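Local coordinates for protein amidohydrolase (Thermotoga maritima, PDB 3OOQ) that probably acts as an amidohydrolase on a TIM-barrel scaffold, perhaps with allantoinase-like activity, though its true substrate is uncertain, at residues V14-I17 and T18-P21; T184-K187 and N188-K192; K209-V212 and G213-V216; A327-E330 and D331-I335. All coordinates share one frame; numbering follows the deposited sequence.

Overall arrangement
The four contacts are local and form two pairs on opposite sides of the chain's centre. Contacts 1 and 4, centres about 12 Å apart, touch: the turn at 14-21 packs F15 and I17 against helix 329-334. Contacts 2 and 3, centres about 10 Å apart, lie on helices 172-198 and 208-217, which pack together. Contact 2 is farthest from the chain's centre (about 29 Å, centre to centre) and contact 4 nearest (about 17 Å); each mixes buried apolar groups with exposed or partly exposed charged ones. Contact 1 rests on a proline-phenylalanine CH-pi pair, whereas contacts 2 to 4 share helical backbone bonds. Contact 2 also faces a second subunit, contact 3 gathers glutamates round a lysine, and contact 4 lies at the start of a helix.

Contact 1: residues V14-I17 and T18-P21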
ATOM      1  N   VAL F  14      -9.403 -51.378  37.269  1.00 26.81           N
ATOM      2  CA  VAL F  14      -8.908 -50.070  37.690  1.00 26.79           C
ATOM      3  C   VAL F  14      -7.467 -49.902  37.228  1.00 26.43           C
ATOM      4  O   VAL F  14      -6.622 -50.775  37.478  1.00 27.00           O
ATOM      5  CB  VAL F  14      -9.004 -49.867  39.253  1.00 27.24           C
ATOM      6  CG1 VAL F  14      -8.520 -48.460  39.662  1.00 23.86           C
ATOM      7  CG2 VAL F  14     -10.432 -50.088  39.747  1.00 23.65           C
ATOM      8  N   PHE F  15      -7.201 -48.780  36.560  1.00 24.92           N
ATOM      9  CA  PHE F  15      -5.867 -48.404  36.122  1.00 24.25           C
ATOM     10  C   PHE F  15      -5.362 -47.201  36.927  1.00 23.83           C
ATOM     11  O   PHE F  15      -5.571 -46.050  36.518  1.00 23.41           O
ATOM     12  CB  PHE F  15      -5.888 -48.069  34.618  1.00 23.83           C
ATOM     13  CG  PHE F  15      -5.763 -49.273  33.723  1.00 24.96           C
ATOM     14  CD1 PHE F  15      -6.837 -50.140  33.530  1.00 24.09           C
ATOM     15  CD2 PHE F  15      -4.576 -49.528  33.054  1.00 24.22           C
ATOM     16  CE1 PHE F  15      -6.727 -51.261  32.698  1.00 25.48           C
ATOM     17  CE2 PHE F  15      -4.452 -50.650  32.214  1.00 25.90           C
ATOM     18  CZ  PHE F  15      -5.539 -51.516  32.043  1.00 24.23           C
ATOM     19  N   PRO F  16      -4.687 -47.451  38.074  1.00 23.99           N
ATOM     20  CA  PRO F  16      -4.152 -46.334  38.863  1.00 23.79           C
ATOM     21  C   PRO F  16      -3.059 -45.536  38.137  1.00 24.13           C
ATOM     22  O   PRO F  16      -2.814 -44.378  38.503  1.00 24.42           O
ATOM     23  CB  PRO F  16      -3.536 -47.020  40.093  1.00 23.72           C
ATOM     24  CG  PRO F  16      -4.080 -48.389  40.119  1.00 20.87           C
ATOM     25  CD  PRO F  16      -4.384 -48.756  38.699  1.00 24.49           C
ATOM     26  N   ILE F  17      -2.414 -46.182  37.154  1.00 23.34           N
ATOM     27  CA  ILE F  17      -1.324 -45.647  36.322  1.00 22.95           C
ATOM     28  C   ILE F  17       0.018 -45.724  37.002  1.00 23.25           C
ATOM     29  O   ILE F  17       0.989 -46.138  36.393  1.00 23.76           O
ATOM     30  CB  ILE F  17      -1.550 -44.171  35.797  1.00 22.46           C
ATOM     31  CG1 ILE F  17      -2.753 -44.077  34.856  1.00 22.79           C
ATOM     32  CG2 ILE F  17      -0.272 -43.634  35.123  1.00 23.35           C
ATOM     33  CD1 ILE F  17      -2.787 -45.109  33.738  1.00 22.38           C
ATOM     34  N   THR F  18       0.068 -45.329  38.269  1.00 23.48           N
ATOM     35  CA  THR F  18       1.311 -45.332  39.021  1.00 23.82           C
ATOM     36  C   THR F  18       1.565 -46.687  39.681  1.00 24.94           C
ATOM     37  O   THR F  18       2.557 -46.866  40.384  1.00 26.21           O
ATOM     38  CB  THR F  18       1.300 -44.224  40.055  1.00 23.76           C
ATOM     39  OG1 THR F  18       0.103 -44.338  40.837  1.00 21.66           O
ATOM     40  CG2 THR F  18       1.326 -42.828  39.343  1.00 21.32           C
ATOM     41  N   SER F  19       0.654 -47.626  39.459  1.00 24.29           N
ATOM     42  CA  SER F  19       0.854 -49.030  39.812  1.00 24.18           C
ATOM     43  C   SER F  19      -0.018 -49.845  38.863  1.00 24.33           C
ATOM     44  O   SER F  19      -0.854 -49.284  38.143  1.00 23.43           O
ATOM     45  CB  SER F  19       0.519 -49.318  41.283  1.00 23.79           C
ATOM     46  OG  SER F  19      -0.810 -48.968  41.601  1.00 22.47           O
ATOM     47  N   ARG F  20       0.217 -51.152  38.832  1.00 25.64           N
ATOM     48  CA  ARG F  20      -0.419 -52.040  37.862  1.00 27.05           C
ATOM     49  C   ARG F  20      -1.932 -52.149  38.027  1.00 26.41           C
ATOM     50  O   ARG F  20      -2.435 -52.080  39.147  1.00 26.25           O
ATOM     51  CB  ARG F  20       0.243 -53.423  37.884  1.00 29.59           C
ATOM     52  CG  ARG F  20       1.229 -53.578  36.738  1.00 59.85           C
ATOM     53  CD  ARG F  20       2.442 -54.397  37.108  1.00 34.24           C
ATOM     54  NE  ARG F  20       3.617 -53.975  36.328  1.00 60.82           N
ATOM     55  CZ  ARG F  20       4.180 -54.675  35.339  1.00 36.81           C
ATOM     56  NH1 ARG F  20       5.238 -54.184  34.703  1.00 60.74           N
ATOM     57  NH2 ARG F  20       3.693 -55.866  34.990  1.00 61.16           N
ATOM     58  N   PRO F  21      -2.656 -52.332  36.905  1.00 25.63           N
ATOM     59  CA  PRO F  21      -4.110 -52.446  36.970  1.00 26.11           C
ATOM     60  C   PRO F  21      -4.576 -53.677  37.752  1.00 27.58           C
ATOM     61  O   PRO F  21      -3.814 -54.631  37.926  1.00 28.72           O
ATOM     62  CB  PRO F  21      -4.537 -52.540  35.490  1.00 25.73           C
ATOM     63  CG  PRO F  21      -3.301 -52.965  34.746  1.00 26.01           C
ATOM     64  CD  PRO F  21      -2.136 -52.462  35.526  1.00 25.35           C
TER
HETATM   65  O   HOH W   1      -2.446 -48.785  35.835  1.00 16.82           O
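F15 and P21 meet where the loop from strand 12-14 to strand 24-29 doubles back, a reversal that contains a gamma-turn centred on I17. Following F15 outwards, CB sets CG beside the backbone N and anti to the carbonyl carbon (chi1 -84°), which turns one ring face to P21. F15 CG lies 3.9 Å from P21 CB, while at the far rim F15 CE2 comes to 3.6 Å from P21 CG. P21 CB sits 3.6 Å from the centroid of the F15 ring and only 4° off its normal, a well-centred CH-pi contact over one face. Round that ring, F56 stacks, H367 meets it nearly at right angles, and E329 and L333 of helix 329-334 also touch it. Without the ring, as with an alanine here, P21 CB would probably lose the aromatic face it rests on and a gap would open beside F56 and H367.

The backbone closes the reversal. P21 CA approaches V14 O at 3.1 Å in a CA-H...O contact. I17 takes a positive phi of 82°, as a classic gamma-turn requires, and the T18 N to P16 O bond is weak at 3.0 Å. Beside it, the P16 ring packs on S19, with P16 CG 3.6 Å from S19 OG. One water spans the loop, accepting from I17 N at 2.9 Å and donating to S19 O at 2.8 Å.

Contact 2: residues T184-K187 and N188-K192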
ATOM      1  N   THR F 184      16.929  -8.922  30.964  1.00 18.95           N
ATOM      2  CA  THR F 184      17.869  -7.904  31.450  1.00 20.11           C
ATOM      3  C   THR F 184      17.069  -6.773  32.127  1.00 21.01           C
ATOM      4  O   THR F 184      17.422  -6.286  33.212  1.00 21.23           O
ATOM      5  CB  THR F 184      18.758  -7.347  30.294  1.00 19.88           C
ATOM      6  OG1 THR F 184      19.537  -8.406  29.736  1.00 21.12           O
ATOM      7  CG2 THR F 184      19.696  -6.273  30.769  1.00 20.95           C
ATOM      8  N   LYS F 185      15.965  -6.379  31.495  1.00 21.04           N
ATOM      9  CA  LYS F 185      15.091  -5.359  32.080  1.00 22.73           C
ATOM     10  C   LYS F 185      14.391  -5.823  33.356  1.00 22.40           C
ATOM     11  O   LYS F 185      14.218  -5.026  34.270  1.00 24.03           O
ATOM     12  CB  LYS F 185      14.065  -4.886  31.058  1.00 24.20           C
ATOM     13  CG  LYS F 185      14.706  -4.072  29.975  1.00 27.79           C
ATOM     14  CD  LYS F 185      14.050  -4.364  28.647  1.00 28.15           C
ATOM     15  CE  LYS F 185      13.254  -3.202  28.140  1.00 29.18           C
ATOM     16  NZ  LYS F 185      13.372  -3.068  26.624  1.00 30.40           N
ATOM     17  N   VAL F 186      13.976  -7.091  33.393  1.00 20.35           N
ATOM     18  CA  VAL F 186      13.430  -7.715  34.602  1.00 19.86           C
ATOM     19  C   VAL F 186      14.416  -7.614  35.783  1.00 19.91           C
ATOM     20  O   VAL F 186      14.039  -7.212  36.878  1.00 18.70           O
ATOM     21  CB  VAL F 186      13.005  -9.189  34.353  1.00 19.55           C
ATOM     22  CG1 VAL F 186      12.565  -9.869  35.675  1.00 17.17           C
ATOM     23  CG2 VAL F 186      11.856  -9.240  33.327  1.00 15.81           C
ATOM     24  N   LYS F 187      15.681  -7.944  35.541  1.00 21.08           N
ATOM     25  CA  LYS F 187      16.724  -7.752  36.546  1.00 22.61           C
ATOM     26  C   LYS F 187      16.870  -6.310  37.016  1.00 22.50           C
ATOM     27  O   LYS F 187      16.983  -6.077  38.214  1.00 22.55           O
ATOM     28  CB  LYS F 187      18.065  -8.315  36.080  1.00 24.52           C
ATOM     29  CG  LYS F 187      17.984  -9.801  35.718  1.00 34.68           C
ATOM     30  CD  LYS F 187      19.183 -10.588  36.177  1.00 28.01           C
ATOM     31  CE  LYS F 187      20.422 -10.276  35.381  1.00 35.80           C
ATOM     32  NZ  LYS F 187      21.644 -10.769  36.090  1.00 29.91           N
ATOM     33  N   ASN F 188      16.867  -5.342  36.095  1.00 22.06           N
ATOM     34  CA  ASN F 188      16.921  -3.919  36.501  1.00 21.85           C
ATOM     35  C   ASN F 188      15.758  -3.560  37.422  1.00 22.28           C
ATOM     36  O   ASN F 188      15.934  -2.882  38.417  1.00 22.73           O
ATOM     37  CB  ASN F 188      16.895  -2.980  35.295  1.00 20.18           C
ATOM     38  CG  ASN F 188      18.144  -3.073  34.451  1.00 30.40           C
ATOM     39  OD1 ASN F 188      19.205  -3.497  34.918  1.00 20.19           O
ATOM     40  ND2 ASN F 188      18.032  -2.666  33.199  1.00 19.34           N
ATOM     41  N   TYR F 189      14.574  -4.031  37.052  1.00 22.19           N
ATOM     42  CA  TYR F 189      13.325  -3.791  37.768  1.00 22.47           C
ATOM     43  C   TYR F 189      13.372  -4.305  39.209  1.00 23.56           C
ATOM     44  O   TYR F 189      12.945  -3.619  40.133  1.00 23.43           O
ATOM     45  CB  TYR F 189      12.230  -4.509  37.011  1.00 21.36           C
ATOM     46  CG  TYR F 189      10.834  -4.442  37.572  1.00 21.86           C
ATOM     47  CD1 TYR F 189      10.275  -5.543  38.224  1.00 21.34           C
ATOM     48  CD2 TYR F 189      10.047  -3.300  37.394  1.00 21.52           C
ATOM     49  CE1 TYR F 189       8.942  -5.501  38.714  1.00 22.39           C
ATOM     50  CE2 TYR F 189       8.735  -3.246  37.868  1.00 22.36           C
ATOM     51  CZ  TYR F 189       8.188  -4.340  38.519  1.00 21.96           C
ATOM     52  OH  TYR F 189       6.878  -4.255  38.961  1.00 22.87           O
HETATM   53  N   MSE F 190      13.880  -5.515  39.375  1.00 24.56           N
HETATM   54  CA  MSE F 190      14.101  -6.085  40.693  1.00 26.94           C
HETATM   55  C   MSE F 190      15.083  -5.265  41.522  1.00 28.05           C
HETATM   56  O   MSE F 190      14.829  -5.016  42.700  1.00 28.27           O
HETATM   57  CB  MSE F 190      14.552  -7.541  40.573  1.00 28.32           C
HETATM   58  CG  MSE F 190      13.461  -8.442  39.985  1.00 20.97           C
HETATM   59 SE   MSE F 190      14.050 -10.268  39.626  1.00 31.25          SE
HETATM   60  CE  MSE F 190      14.194 -10.917  41.483  1.00 21.61           C
ATOM     61  N   LYS F 191      16.178  -4.823  40.906  1.00 28.30           N
ATOM     62  CA  LYS F 191      17.166  -4.024  41.618  1.00 30.11           C
ATOM     63  C   LYS F 191      16.583  -2.675  42.027  1.00 30.47           C
ATOM     64  O   LYS F 191      16.890  -2.178  43.108  1.00 30.32           O
ATOM     65  CB  LYS F 191      18.439  -3.838  40.795  1.00 30.70           C
ATOM     66  CG  LYS F 191      19.144  -5.149  40.502  1.00 35.29           C
ATOM     67  CD  LYS F 191      20.293  -4.990  39.535  1.00 31.89           C
ATOM     68  CE  LYS F 191      20.856  -6.351  39.193  1.00 35.16           C
ATOM     69  NZ  LYS F 191      21.893  -6.240  38.137  1.00 32.06           N
ATOM     70  N   LYS F 192      15.729  -2.101  41.181  1.00 29.77           N
ATOM     71  CA  LYS F 192      15.027  -0.868  41.550  1.00 30.91           C
ATOM     72  C   LYS F 192      14.121  -1.082  42.762  1.00 30.45           C
ATOM     73  O   LYS F 192      14.071  -0.240  43.658  1.00 29.45           O
ATOM     74  CB  LYS F 192      14.227  -0.298  40.377  1.00 31.70           C
ATOM     75  CG  LYS F 192      15.086   0.338  39.300  1.00 35.02           C
ATOM     76  CD  LYS F 192      14.215   0.796  38.140  1.00 33.85           C
ATOM     77  CE  LYS F 192      15.038   1.129  36.903  1.00 35.12           C
ATOM     78  NZ  LYS F 192      14.165   1.063  35.670  1.00 35.75           N
TER
HETATM   79  O   HOH W   2      23.343  -8.723  38.073  1.00 27.04           O
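From T184-K187 to N188-K192 the backbone runs as regular alpha-helix, part of helix 172-198, with i to i+4 bonds such as M190 N to V186 O at 3.0 Å and an N-H...O angle of 164°. N188 lies along the preceding turn, its CB 3.5 Å from K185 O. T184 O sits over the flat face of the N188 side-chain amide, 3.5 Å from N188 CG, with OD1 and ND2 slightly farther off. The side-chain nitrogen ND2 donates to T206 O of the second subunit, so this face of the helix takes part in the subunit interface. A leucine in its place would probably leave that T206 carbonyl of the second subunit without its side-chain donor.

Y189 projects from another side, its CG anti to the backbone N (chi1 179°), which carries the ring to helix 208-217. There Y189 OH makes a probable hydrogen bond to E211 OE1 and also bonds D207 N. One turn along, V186 CG1 meets the selenium of selenomethionine M190 at 4.2 Å.

K187 and K191, one turn apart, keep their like-charged NZ atoms 5.0 Å from each other. The K191 chain runs extended past the K187 carbonyl, and a shared water links the amines, accepting from K191 NZ at 2.9 Å and weakly from K187 NZ at 3.3 Å.

Contact 3: residues K209-V212 and G213-V216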
ATOM      1  N   LYS F 209       4.291  -6.327  32.929  1.00 24.91           N
ATOM      2  CA  LYS F 209       5.201  -7.169  32.138  1.00 24.73           C
ATOM      3  C   LYS F 209       6.435  -7.594  32.944  1.00 23.26           C
ATOM      4  O   LYS F 209       6.895  -8.730  32.833  1.00 22.97           O
ATOM      5  CB  LYS F 209       5.653  -6.433  30.863  1.00 26.17           C
ATOM      6  CG  LYS F 209       4.580  -6.141  29.820  1.00 28.27           C
ATOM      7  CD  LYS F 209       5.255  -5.455  28.611  1.00 29.13           C
ATOM      8  CE  LYS F 209       4.328  -5.199  27.433  1.00 29.63           C
ATOM      9  NZ  LYS F 209       5.171  -4.991  26.171  1.00 31.21           N
HETATM   10  N   MSE F 210       6.964  -6.672  33.740  1.00 22.45           N
HETATM   11  CA  MSE F 210       8.112  -6.949  34.592  1.00 23.56           C
HETATM   12  C   MSE F 210       7.757  -7.881  35.750  1.00 22.70           C
HETATM   13  O   MSE F 210       8.580  -8.712  36.148  1.00 22.76           O
HETATM   14  CB  MSE F 210       8.700  -5.654  35.169  1.00 25.63           C
HETATM   15  CG  MSE F 210       9.255  -4.665  34.172  1.00 22.10           C
HETATM   16 SE   MSE F 210      10.811  -5.341  33.178  1.00 30.56          SE
HETATM   17  CE  MSE F 210       9.881  -5.929  31.612  1.00 21.32           C
ATOM     18  N   GLU F 211       6.546  -7.736  36.291  1.00 21.86           N
ATOM     19  CA  GLU F 211       6.098  -8.565  37.416  1.00 22.47           C
ATOM     20  C   GLU F 211       6.108 -10.068  37.096  1.00 22.27           C
ATOM     21  O   GLU F 211       6.576 -10.850  37.900  1.00 22.95           O
ATOM     22  CB  GLU F 211       4.724  -8.108  37.944  1.00 23.09           C
ATOM     23  CG  GLU F 211       4.771  -6.786  38.715  1.00 27.65           C
ATOM     24  CD  GLU F 211       5.380  -6.932  40.114  1.00 23.55           C
ATOM     25  OE1 GLU F 211       6.000  -5.981  40.621  1.00 27.47           O
ATOM     26  OE2 GLU F 211       5.245  -8.013  40.706  1.00 28.16           O
ATOM     27  N   VAL F 212       5.633 -10.466  35.919  1.00 22.51           N
ATOM     28  CA  VAL F 212       5.656 -11.880  35.511  1.00 22.66           C
ATOM     29  C   VAL F 212       7.070 -12.379  35.301  1.00 21.91           C
ATOM     30  O   VAL F 212       7.372 -13.541  35.596  1.00 21.78           O
ATOM     31  CB  VAL F 212       4.944 -12.158  34.149  1.00 23.83           C
ATOM     32  CG1 VAL F 212       4.351 -13.573  34.168  1.00 32.02           C
ATOM     33  CG2 VAL F 212       3.896 -11.147  33.856  1.00 32.93           C
ATOM     34  N   GLY F 213       7.923 -11.522  34.733  1.00 21.54           N
ATOM     35  CA  GLY F 213       9.327 -11.885  34.507  1.00 20.91           C
ATOM     36  C   GLY F 213      10.001 -12.172  35.832  1.00 21.31           C
ATOM     37  O   GLY F 213      10.791 -13.122  35.959  1.00 20.89           O
ATOM     38  N   GLU F 214       9.684 -11.347  36.828  1.00 21.95           N
ATOM     39  CA  GLU F 214      10.228 -11.515  38.177  1.00 22.51           C
ATOM     40  C   GLU F 214       9.784 -12.867  38.765  1.00 23.94           C
ATOM     41  O   GLU F 214      10.585 -13.583  39.392  1.00 23.50           O
ATOM     42  CB  GLU F 214       9.825 -10.345  39.077  1.00 22.34           C
ATOM     43  CG  GLU F 214      10.237 -10.516  40.550  1.00 28.23           C
ATOM     44  CD  GLU F 214       9.929  -9.307  41.428  1.00 22.47           C
ATOM     45  OE1 GLU F 214       9.285  -8.333  40.971  1.00 28.65           O
ATOM     46  OE2 GLU F 214      10.332  -9.339  42.596  1.00 28.88           O
HETATM   47  N   MSE F 215       8.523 -13.229  38.536  1.00 25.38           N
HETATM   48  CA  MSE F 215       8.013 -14.533  38.975  1.00 27.59           C
HETATM   49  C   MSE F 215       8.862 -15.668  38.439  1.00 25.14           C
HETATM   50  O   MSE F 215       9.234 -16.568  39.187  1.00 25.14           O
HETATM   51  CB  MSE F 215       6.563 -14.740  38.566  1.00 31.72           C
HETATM   52  CG  MSE F 215       5.583 -13.976  39.419  1.00 32.22           C
HETATM   53 SE   MSE F 215       3.782 -14.489  38.895  1.00 41.14          SE
HETATM   54  CE  MSE F 215       3.238 -12.904  37.819  1.00 32.26           C
ATOM     55  N   VAL F 216       9.166 -15.593  37.147  1.00 22.81           N
ATOM     56  CA  VAL F 216      10.041 -16.546  36.473  1.00 21.60           C
ATOM     57  C   VAL F 216      11.451 -16.533  37.065  1.00 20.88           C
ATOM     58  O   VAL F 216      11.996 -17.583  37.361  1.00 21.00           O
ATOM     59  CB  VAL F 216      10.076 -16.318  34.942  1.00 21.50           C
ATOM     60  CG1 VAL F 216      11.114 -17.263  34.270  1.00 16.62           C
ATOM     61  CG2 VAL F 216       8.705 -16.545  34.345  1.00 14.87           C
TER
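E211 and E214 are three residues apart on the alpha-helix 208-217; their side chains lie alongside each other and point the same way, the carboxylate planes turned 45° apart. Their chains reach this position differently. E211 folds back at its second torsion (chi2 -74°), whereas E214 is extended throughout, its CG anti to the backbone N. E214 OE1 stands 4.1 Å from both E211 OE1 and E211 OE2. This closeness of like charges is answered by K193 of helix 172-198, whose NZ forms a salt bridge with OE1 of both glutamates; the shared cation probably offsets their mutual repulsion. R218 holds the other oxygen of E214.

On another face, selenomethionine M215 bends at its last torsion (chi3 -103°), which swings the methyl back along the helix toward V212. M215 CE then lies 3.5 Å from V212 CA and 3.9 Å from V212 CG1, the two side chains crossing at a slant. M215 also touches P147 of strand 143-153, and V216 touches L150 there, which places this face against the sheet.

G213 has no side chain, and this permits V186 CG1 of helix 172-198 to come within 3.4 Å of G213 C, a close helix-to-helix approach. Three i to i+4 bonds run along this stretch: E214 N donates to M210 O at 2.9 Å and M215 N to E211 O at 3.1 Å. V216 supplies the third, its N donating to V212 O while its CG2 rests 3.5 Å from that same oxygen.

Contact 4: residues A327-E330 and D331-I335; sequences AKEE and DLLKI
A327 and L332 bracket the first turn of helix 329-334 as a hydrophobic staple: A327, just before the N-cap K328, meets L332, the fourth residue after that cap. The apolar part of the contact is therefore the A327 methyl set against both branches of the leucine, with A327 CB 3.8 Å from L332 CD2. I291 of helix 290-297 packs on both residues. Farther round, L333 runs alongside the E329 side chain, L333 CD1 lying 3.9 Å from E329 CG.

Backbone bonds come next. L332 N donates to K328 O at 3.0 Å in the carbonyl plane, and L333 N to E329 O at 2.9 Å. K334 N to E330 O is longer, 3.2 Å, with the donor tilted 26° from the plane.

The polar side chains act mostly through water, outside partners or at longer range. E329 OE2 hydrogen-bonds H367. D331 CG is anti to its carbonyl carbon (chi1 -72°), turning the carboxylate toward the helix start; a water accepts from K328 N at 2.8 Å and donates to D331 OD2 at 2.6 Å, like the return leg of a capping box with water inserted. E330 OE1 and K334 NZ, on parallel-running chains, stop 4.1 Å apart, beyond a salt bridge, and E330 has R20 as a weak, long ion partner. Three consecutive acids at a helix N-terminus would be expected to interact favourably with the helix dipole, which is consistent with a favourable charge pattern at this helix start.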
ATOM      1  N   ALA F 327       6.857 -47.632  21.293  1.00 26.92           N
ATOM      2  CA  ALA F 327       6.390 -47.164  22.590  1.00 27.26           C
ATOM      3  C   ALA F 327       5.456 -48.184  23.247  1.00 28.20           C
ATOM      4  O   ALA F 327       4.639 -48.806  22.576  1.00 28.42           O
ATOM      5  CB  ALA F 327       5.686 -45.818  22.449  1.00 26.81           C
ATOM      6  N   LYS F 328       5.568 -48.328  24.564  1.00 29.06           N
ATOM      7  CA  LYS F 328       4.802 -49.332  25.296  1.00 30.59           C
ATOM      8  C   LYS F 328       3.653 -48.712  26.070  1.00 28.89           C
ATOM      9  O   LYS F 328       3.773 -47.607  26.602  1.00 27.55           O
ATOM     10  CB  LYS F 328       5.721 -50.117  26.241  1.00 33.29           C
ATOM     11  CG  LYS F 328       6.907 -50.745  25.526  1.00 50.01           C
ATOM     12  CD  LYS F 328       8.160 -50.659  26.394  1.00 37.52           C
ATOM     13  CE  LYS F 328       9.426 -51.060  25.611  1.00 51.02           C
ATOM     14  NZ  LYS F 328      10.661 -50.695  26.357  1.00 38.85           N
ATOM     15  N   GLU F 329       2.552 -49.460  26.149  1.00 28.62           N
ATOM     16  CA  GLU F 329       1.299 -49.002  26.739  1.00 28.39           C
ATOM     17  C   GLU F 329       1.442 -48.308  28.101  1.00 27.76           C
ATOM     18  O   GLU F 329       0.903 -47.220  28.295  1.00 27.50           O
ATOM     19  CB  GLU F 329       0.319 -50.183  26.853  1.00 29.35           C
ATOM     20  CG  GLU F 329      -0.951 -49.840  27.606  1.00 27.14           C
ATOM     21  CD  GLU F 329      -1.716 -51.076  28.075  1.00 30.75           C
ATOM     22  OE1 GLU F 329      -1.649 -52.117  27.380  1.00 28.11           O
ATOM     23  OE2 GLU F 329      -2.385 -50.999  29.136  1.00 27.30           O
ATOM     24  N   GLU F 330       2.147 -48.960  29.033  1.00 27.21           N
ATOM     25  CA  GLU F 330       2.331 -48.473  30.406  1.00 26.89           C
ATOM     26  C   GLU F 330       2.910 -47.052  30.394  1.00 25.68           C
ATOM     27  O   GLU F 330       2.433 -46.164  31.111  1.00 25.85           O
ATOM     28  CB  GLU F 330       3.270 -49.433  31.174  1.00 27.33           C
ATOM     29  CG  GLU F 330       3.408 -49.203  32.678  1.00 54.90           C
ATOM     30  CD  GLU F 330       4.412 -50.169  33.346  1.00 30.00           C
ATOM     31  OE1 GLU F 330       5.155 -49.724  34.252  1.00 55.35           O
ATOM     32  OE2 GLU F 330       4.459 -51.363  32.961  1.00 55.64           O
ATOM     33  N   ASP F 331       3.932 -46.853  29.571  1.00 25.13           N
ATOM     34  CA  ASP F 331       4.598 -45.550  29.408  1.00 25.19           C
ATOM     35  C   ASP F 331       3.684 -44.494  28.762  1.00 24.24           C
ATOM     36  O   ASP F 331       3.611 -43.326  29.208  1.00 23.80           O
ATOM     37  CB  ASP F 331       5.856 -45.718  28.542  1.00 25.75           C
ATOM     38  CG  ASP F 331       6.982 -46.450  29.262  1.00 36.61           C
ATOM     39  OD1 ASP F 331       7.096 -46.322  30.498  1.00 26.82           O
ATOM     40  OD2 ASP F 331       7.770 -47.144  28.582  1.00 27.16           O
ATOM     41  N   LEU F 332       3.005 -44.912  27.698  1.00 23.09           N
ATOM     42  CA  LEU F 332       2.099 -44.033  26.975  1.00 21.88           C
ATOM     43  C   LEU F 332       0.948 -43.566  27.858  1.00 22.20           C
ATOM     44  O   LEU F 332       0.461 -42.439  27.708  1.00 22.49           O
ATOM     45  CB  LEU F 332       1.569 -44.731  25.731  1.00 21.03           C
ATOM     46  CG  LEU F 332       2.617 -44.992  24.659  1.00 22.64           C
ATOM     47  CD1 LEU F 332       2.112 -46.045  23.677  1.00 21.50           C
ATOM     48  CD2 LEU F 332       2.973 -43.675  23.913  1.00 20.64           C
ATOM     49  N   LEU F 333       0.513 -44.419  28.782  1.00 21.61           N
ATOM     50  CA  LEU F 333      -0.494 -43.991  29.750  1.00 21.52           C
ATOM     51  C   LEU F 333       0.058 -42.942  30.712  1.00 20.98           C
ATOM     52  O   LEU F 333      -0.601 -41.926  30.962  1.00 20.85           O
ATOM     53  CB  LEU F 333      -1.084 -45.193  30.503  1.00 21.27           C
ATOM     54  CG  LEU F 333      -1.967 -46.074  29.636  1.00 18.83           C
ATOM     55  CD1 LEU F 333      -2.285 -47.431  30.358  1.00 20.90           C
ATOM     56  CD2 LEU F 333      -3.236 -45.306  29.320  1.00 21.18           C
ATOM     57  N   LYS F 334       1.273 -43.174  31.214  1.00 21.09           N
ATOM     58  CA  LYS F 334       1.937 -42.237  32.142  1.00 22.30           C
ATOM     59  C   LYS F 334       2.163 -40.852  31.508  1.00 21.60           C
ATOM     60  O   LYS F 334       1.980 -39.824  32.164  1.00 21.03           O
ATOM     61  CB  LYS F 334       3.291 -42.778  32.630  1.00 23.74           C
ATOM     62  CG  LYS F 334       3.236 -44.028  33.474  1.00 26.46           C
ATOM     63  CD  LYS F 334       4.617 -44.406  34.017  1.00 26.24           C
ATOM     64  CE  LYS F 334       4.531 -45.708  34.849  1.00 28.24           C
ATOM     65  NZ  LYS F 334       5.729 -45.930  35.720  1.00 28.53           N
ATOM     66  N   ILE F 335       2.566 -40.824  30.242  1.00 21.49           N
ATOM     67  CA  ILE F 335       2.821 -39.530  29.581  1.00 21.64           C
ATOM     68  C   ILE F 335       1.532 -38.759  29.264  1.00 21.58           C
ATOM     69  O   ILE F 335       1.572 -37.598  28.810  1.00 21.49           O
ATOM     70  CB  ILE F 335       3.729 -39.659  28.338  1.00 21.98           C
ATOM     71  CG1 ILE F 335       3.017 -40.366  27.185  1.00 16.87           C
ATOM     72  CG2 ILE F 335       5.026 -40.342  28.702  1.00 16.28           C
ATOM     73  CD1 ILE F 335       3.855 -40.406  25.877  1.00 22.95           C
TER
HETATM   74  O   HOH W   3       7.679 -47.109  26.023  1.00 22.46           O